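Local atomic coordinates of peptidoglycan glycosyltransferase (Eggerthella lenta, PDB entry 4MNR), a protein that belongs to the penicillin-binding proteins and contains a transpeptidase domain of the beta-lactamase-like fold. Residues Thr401-Val415 and Val427-Thr440. Sequence-based numbering, arbitrary orientation.
Sequences TGTAEKENGNDSWFV and VAIVIEDGEEGVGT
Val-430 sits over one face of the Trp-413 indole: its CB lies above the six-membered ring, 3.6 Å from the centroid and 7° off the ring normal, a CH-pi contact. The CG2 branch of Val-430 reaches Trp-413 CE2 at 3.6 Å. The two residues form a non-hydrogen-bonded pair between the antiparallel strands 409-415 and 427-431, their side chains side by side, and the next such pair, Val-415 with Ala-428, continues this face, where helix 321-332 packs.

The hydrogen-bonded pairs, Ser-412 with Ile-431 and Phe-414 with Ile-429, turn their side chains to the other face, beneath the start of helix 438-453. Ser-412 swings its hydroxyl anti to the backbone N (chi1 -178°), bringing OG within 2.8 Å of Gly-439 N, whose N-H it accepts; two waters also bond to this OG. The Phe-414 side chain runs at a slant past Thr-440, ring atom CD1 of Phe-414 3.5 Å from Thr-440 OG1.

At the far end Lys-406 forms salt bridges with both Asp-433 and Asp-411. Bent at its third torsion (92°), the chain brings Lys-406 NZ 2.8 Å from Asp-433 OD1, above the carboxylate plane. The same NZ meets the syn lone pair of Asp-411 OD1, whose anti lone pair takes the N-H of Asp-433 at 3.0 Å. The lysine probably eases the repulsion between the aspartates. A water links NZ to Glu-432, itself salt-bridged to Arg-175 and hydrogen-bonded to Tyr-181 OH.

Strand 409-415 thus lies between strand 427-431 and the edge strand carrying the KTG motif (Lys-400, Thr-401, Gly-402), in the helix-backed, five-stranded antiparallel sheet of the penicillin-binding transpeptidase domain.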
# COMPACT_ATOMS: atom_id res chain seq x y z
N THR A 401 4.07 9.89 -7.68
CA THR A 401 5.33 9.56 -7.03
C THR A 401 5.35 10.08 -5.60
O THR A 401 4.59 10.98 -5.21
CB THR A 401 6.51 10.20 -7.74
OG1 THR A 401 6.38 11.63 -7.67
CG2 THR A 401 6.55 9.77 -9.20
N GLY A 402 6.24 9.51 -4.81
CA GLY A 402 6.39 9.95 -3.45
C GLY A 402 7.82 9.91 -2.99
O GLY A 402 8.59 9.01 -3.33
N THR A 403 8.17 10.93 -2.23
CA THR A 403 9.38 10.92 -1.48
C THR A 403 8.90 11.18 -0.05
O THR A 403 8.07 12.06 0.19
CB THR A 403 10.34 12.00 -2.01
OG1 THR A 403 10.83 11.57 -3.29
CG2 THR A 403 11.49 12.21 -1.07
N ALA A 404 9.37 10.36 0.87
CA ALA A 404 9.12 10.59 2.30
C ALA A 404 10.44 10.82 3.03
O ALA A 404 11.35 9.99 2.99
CB ALA A 404 8.36 9.42 2.90
N GLU A 405 10.54 11.96 3.69
CA GLU A 405 11.78 12.44 4.27
C GLU A 405 12.31 11.58 5.41
O GLU A 405 11.57 11.24 6.33
CB GLU A 405 11.60 13.88 4.76
CG GLU A 405 11.50 14.91 3.63
CD GLU A 405 12.82 15.11 2.90
OE1 GLU A 405 13.87 15.16 3.57
OE2 GLU A 405 12.80 15.23 1.65
N LYS A 406 13.58 11.23 5.33
CA LYS A 406 14.28 10.62 6.46
C LYS A 406 15.52 11.45 6.77
O LYS A 406 15.83 12.40 6.06
CB LYS A 406 14.70 9.19 6.14
CG LYS A 406 13.58 8.34 5.58
CD LYS A 406 14.07 6.95 5.32
CE LYS A 406 13.85 6.05 6.52
NZ LYS A 406 14.07 4.63 6.13
N GLU A 407 16.22 11.08 7.84
CA GLU A 407 17.36 11.87 8.31
C GLU A 407 18.42 12.11 7.24
O GLU A 407 18.80 13.25 6.97
CB GLU A 407 17.99 11.20 9.54
CG GLU A 407 18.94 12.10 10.31
CD GLU A 407 18.22 13.27 10.97
OE1 GLU A 407 17.07 13.09 11.43
OE2 GLU A 407 18.81 14.38 11.02
N ASN A 408 18.90 11.04 6.61
CA ASN A 408 19.94 11.18 5.60
C ASN A 408 19.56 10.62 4.24
O ASN A 408 20.39 10.11 3.49
CB ASN A 408 21.25 10.57 6.10
CG ASN A 408 21.83 11.33 7.29
OD1 ASN A 408 21.82 10.84 8.42
ND2 ASN A 408 22.33 12.53 7.03
N GLY A 409 18.28 10.74 3.91
CA GLY A 409 17.78 10.23 2.65
C GLY A 409 16.27 10.26 2.67
O GLY A 409 15.67 11.06 3.40
N ASN A 410 15.66 9.38 1.89
CA ASN A 410 14.22 9.35 1.77
C ASN A 410 13.72 7.94 1.50
O ASN A 410 14.48 7.09 1.05
CB ASN A 410 13.77 10.21 0.59
CG ASN A 410 14.24 11.65 0.70
OD1 ASN A 410 13.61 12.47 1.36
ND2 ASN A 410 15.36 11.96 0.05
N ASP A 411 12.44 7.71 1.77
CA ASP A 411 11.78 6.52 1.26
C ASP A 411 11.15 6.88 -0.07
O ASP A 411 10.60 7.96 -0.22
CB ASP A 411 10.69 6.04 2.21
CG ASP A 411 11.25 5.50 3.52
OD1 ASP A 411 12.44 5.11 3.56
OD2 ASP A 411 10.49 5.46 4.51
N SER A 412 11.21 5.96 -1.02
CA SER A 412 10.75 6.23 -2.37
C SER A 412 9.48 5.45 -2.67
O SER A 412 9.44 4.23 -2.53
CB SER A 412 11.85 5.87 -3.37
OG SER A 412 11.44 6.18 -4.70
N TRP A 413 8.43 6.16 -3.07
CA TRP A 413 7.10 5.59 -3.26
C TRP A 413 6.57 5.75 -4.68
O TRP A 413 6.93 6.69 -5.39
CB TRP A 413 6.08 6.36 -2.42
CG TRP A 413 6.03 6.09 -0.96
CD1 TRP A 413 6.76 6.69 0.01
CD2 TRP A 413 5.13 5.20 -0.31
NE1 TRP A 413 6.39 6.21 1.24
CE2 TRP A 413 5.39 5.29 1.08
CE3 TRP A 413 4.14 4.32 -0.76
CZ2 TRP A 413 4.69 4.53 2.02
CZ3 TRP A 413 3.44 3.57 0.17
CH2 TRP A 413 3.73 3.68 1.54
N PHE A 414 5.67 4.85 -5.07
CA PHE A 414 4.80 5.12 -6.21
C PHE A 414 3.46 4.45 -5.98
O PHE A 414 3.42 3.32 -5.50
CB PHE A 414 5.39 4.55 -7.49
CG PHE A 414 4.58 4.86 -8.72
CD1 PHE A 414 4.65 6.11 -9.32
CD2 PHE A 414 3.76 3.89 -9.29
CE1 PHE A 414 3.91 6.39 -10.47
CE2 PHE A 414 3.03 4.16 -10.45
CZ PHE A 414 3.11 5.40 -11.03
N VAL A 415 2.37 5.15 -6.29
CA VAL A 415 1.04 4.54 -6.34
C VAL A 415 0.51 4.84 -7.73
O VAL A 415 0.49 5.99 -8.16
CB VAL A 415 0.10 5.13 -5.27
CG1 VAL A 415 -1.30 4.56 -5.44
CG2 VAL A 415 0.62 4.84 -3.88
N VAL A 427 -0.98 -0.48 -8.35
CA VAL A 427 0.22 -0.90 -7.62
C VAL A 427 0.69 0.18 -6.64
O VAL A 427 0.72 1.36 -6.99
CB VAL A 427 1.39 -1.24 -8.57
CG1 VAL A 427 2.61 -1.72 -7.78
CG2 VAL A 427 0.99 -2.31 -9.59
N ALA A 428 1.03 -0.22 -5.41
CA ALA A 428 1.64 0.69 -4.42
C ALA A 428 2.95 0.04 -4.01
O ALA A 428 2.99 -1.15 -3.71
CB ALA A 428 0.73 0.86 -3.20
N ILE A 429 4.02 0.82 -4.01
CA ILE A 429 5.33 0.28 -3.65
C ILE A 429 6.08 1.32 -2.85
O ILE A 429 6.00 2.52 -3.14
CB ILE A 429 6.12 -0.14 -4.91
CG1 ILE A 429 7.48 -0.75 -4.53
CG2 ILE A 429 6.33 1.02 -5.85
CD1 ILE A 429 8.14 -1.51 -5.71
N VAL A 430 6.77 0.87 -1.81
CA VAL A 430 7.70 1.74 -1.09
C VAL A 430 9.06 1.06 -1.04
O VAL A 430 9.17 -0.14 -0.75
CB VAL A 430 7.23 2.12 0.34
CG1 VAL A 430 7.03 0.86 1.19
CG2 VAL A 430 8.24 3.09 0.99
N ILE A 431 10.09 1.81 -1.39
CA ILE A 431 11.47 1.33 -1.24
C ILE A 431 12.14 2.17 -0.16
O ILE A 431 12.38 3.37 -0.35
CB ILE A 431 12.27 1.53 -2.54
CG1 ILE A 431 11.58 0.84 -3.72
CG2 ILE A 431 13.70 1.01 -2.36
CD1 ILE A 431 11.53 -0.65 -3.61
N GLU A 432 12.45 1.57 0.98
CA GLU A 432 13.08 2.33 2.06
C GLU A 432 14.51 2.79 1.70
O GLU A 432 15.28 2.03 1.11
CB GLU A 432 13.11 1.53 3.36
CG GLU A 432 11.73 1.16 3.89
CD GLU A 432 11.79 0.29 5.13
OE1 GLU A 432 12.68 0.51 5.99
OE2 GLU A 432 10.95 -0.63 5.24
N ASP A 433 14.83 4.02 2.07
CA ASP A 433 16.17 4.56 1.82
C ASP A 433 16.57 4.44 0.36
O ASP A 433 17.70 4.07 0.05
CB ASP A 433 17.20 3.85 2.70
CG ASP A 433 16.77 3.80 4.15
OD1 ASP A 433 16.46 4.87 4.71
OD2 ASP A 433 16.72 2.69 4.72
N GLY A 434 15.63 4.73 -0.53
CA GLY A 434 15.85 4.53 -1.95
C GLY A 434 16.38 5.75 -2.67
O GLY A 434 16.19 6.87 -2.21
N GLU A 435 17.08 5.53 -3.78
CA GLU A 435 17.53 6.62 -4.64
C GLU A 435 16.31 7.36 -5.14
O GLU A 435 15.23 6.79 -5.21
CB GLU A 435 18.30 6.05 -5.84
CG GLU A 435 19.49 5.18 -5.47
CD GLU A 435 19.12 3.74 -5.12
OE1 GLU A 435 17.92 3.39 -5.14
OE2 GLU A 435 20.04 2.94 -4.84
N GLU A 436 16.46 8.64 -5.48
CA GLU A 436 15.32 9.42 -5.95
C GLU A 436 14.65 8.76 -7.15
O GLU A 436 15.32 8.40 -8.12
CB GLU A 436 15.75 10.84 -6.32
CG GLU A 436 14.60 11.75 -6.70
CD GLU A 436 15.07 13.07 -7.29
OE1 GLU A 436 16.30 13.29 -7.35
OE2 GLU A 436 14.21 13.89 -7.68
N GLY A 437 13.34 8.55 -7.06
CA GLY A 437 12.56 8.00 -8.15
C GLY A 437 12.58 6.49 -8.32
O GLY A 437 11.97 5.97 -9.25
N VAL A 438 13.28 5.77 -7.44
CA VAL A 438 13.44 4.33 -7.62
C VAL A 438 12.11 3.58 -7.48
O VAL A 438 11.88 2.56 -8.14
CB VAL A 438 14.54 3.73 -6.70
CG1 VAL A 438 14.14 3.80 -5.23
CG2 VAL A 438 14.88 2.30 -7.11
N GLY A 439 11.24 4.10 -6.63
CA GLY A 439 9.93 3.49 -6.42
C GLY A 439 9.16 3.46 -7.73
O GLY A 439 8.55 2.45 -8.09
N THR A 440 9.22 4.57 -8.46
CA THR A 440 8.51 4.70 -9.72
C THR A 440 9.10 3.76 -10.77
O THR A 440 8.36 3.12 -11.52
CB THR A 440 8.61 6.13 -10.22
OG1 THR A 440 8.08 7.00 -9.20
CG2 THR A 440 7.82 6.31 -11.52
O HOH W 1 12.03 8.87 -4.48
O HOH W 2 14.59 2.15 6.84
O HOH W 3 17.29 8.08 -0.05
O HOH W 4 9.34 7.26 -6.70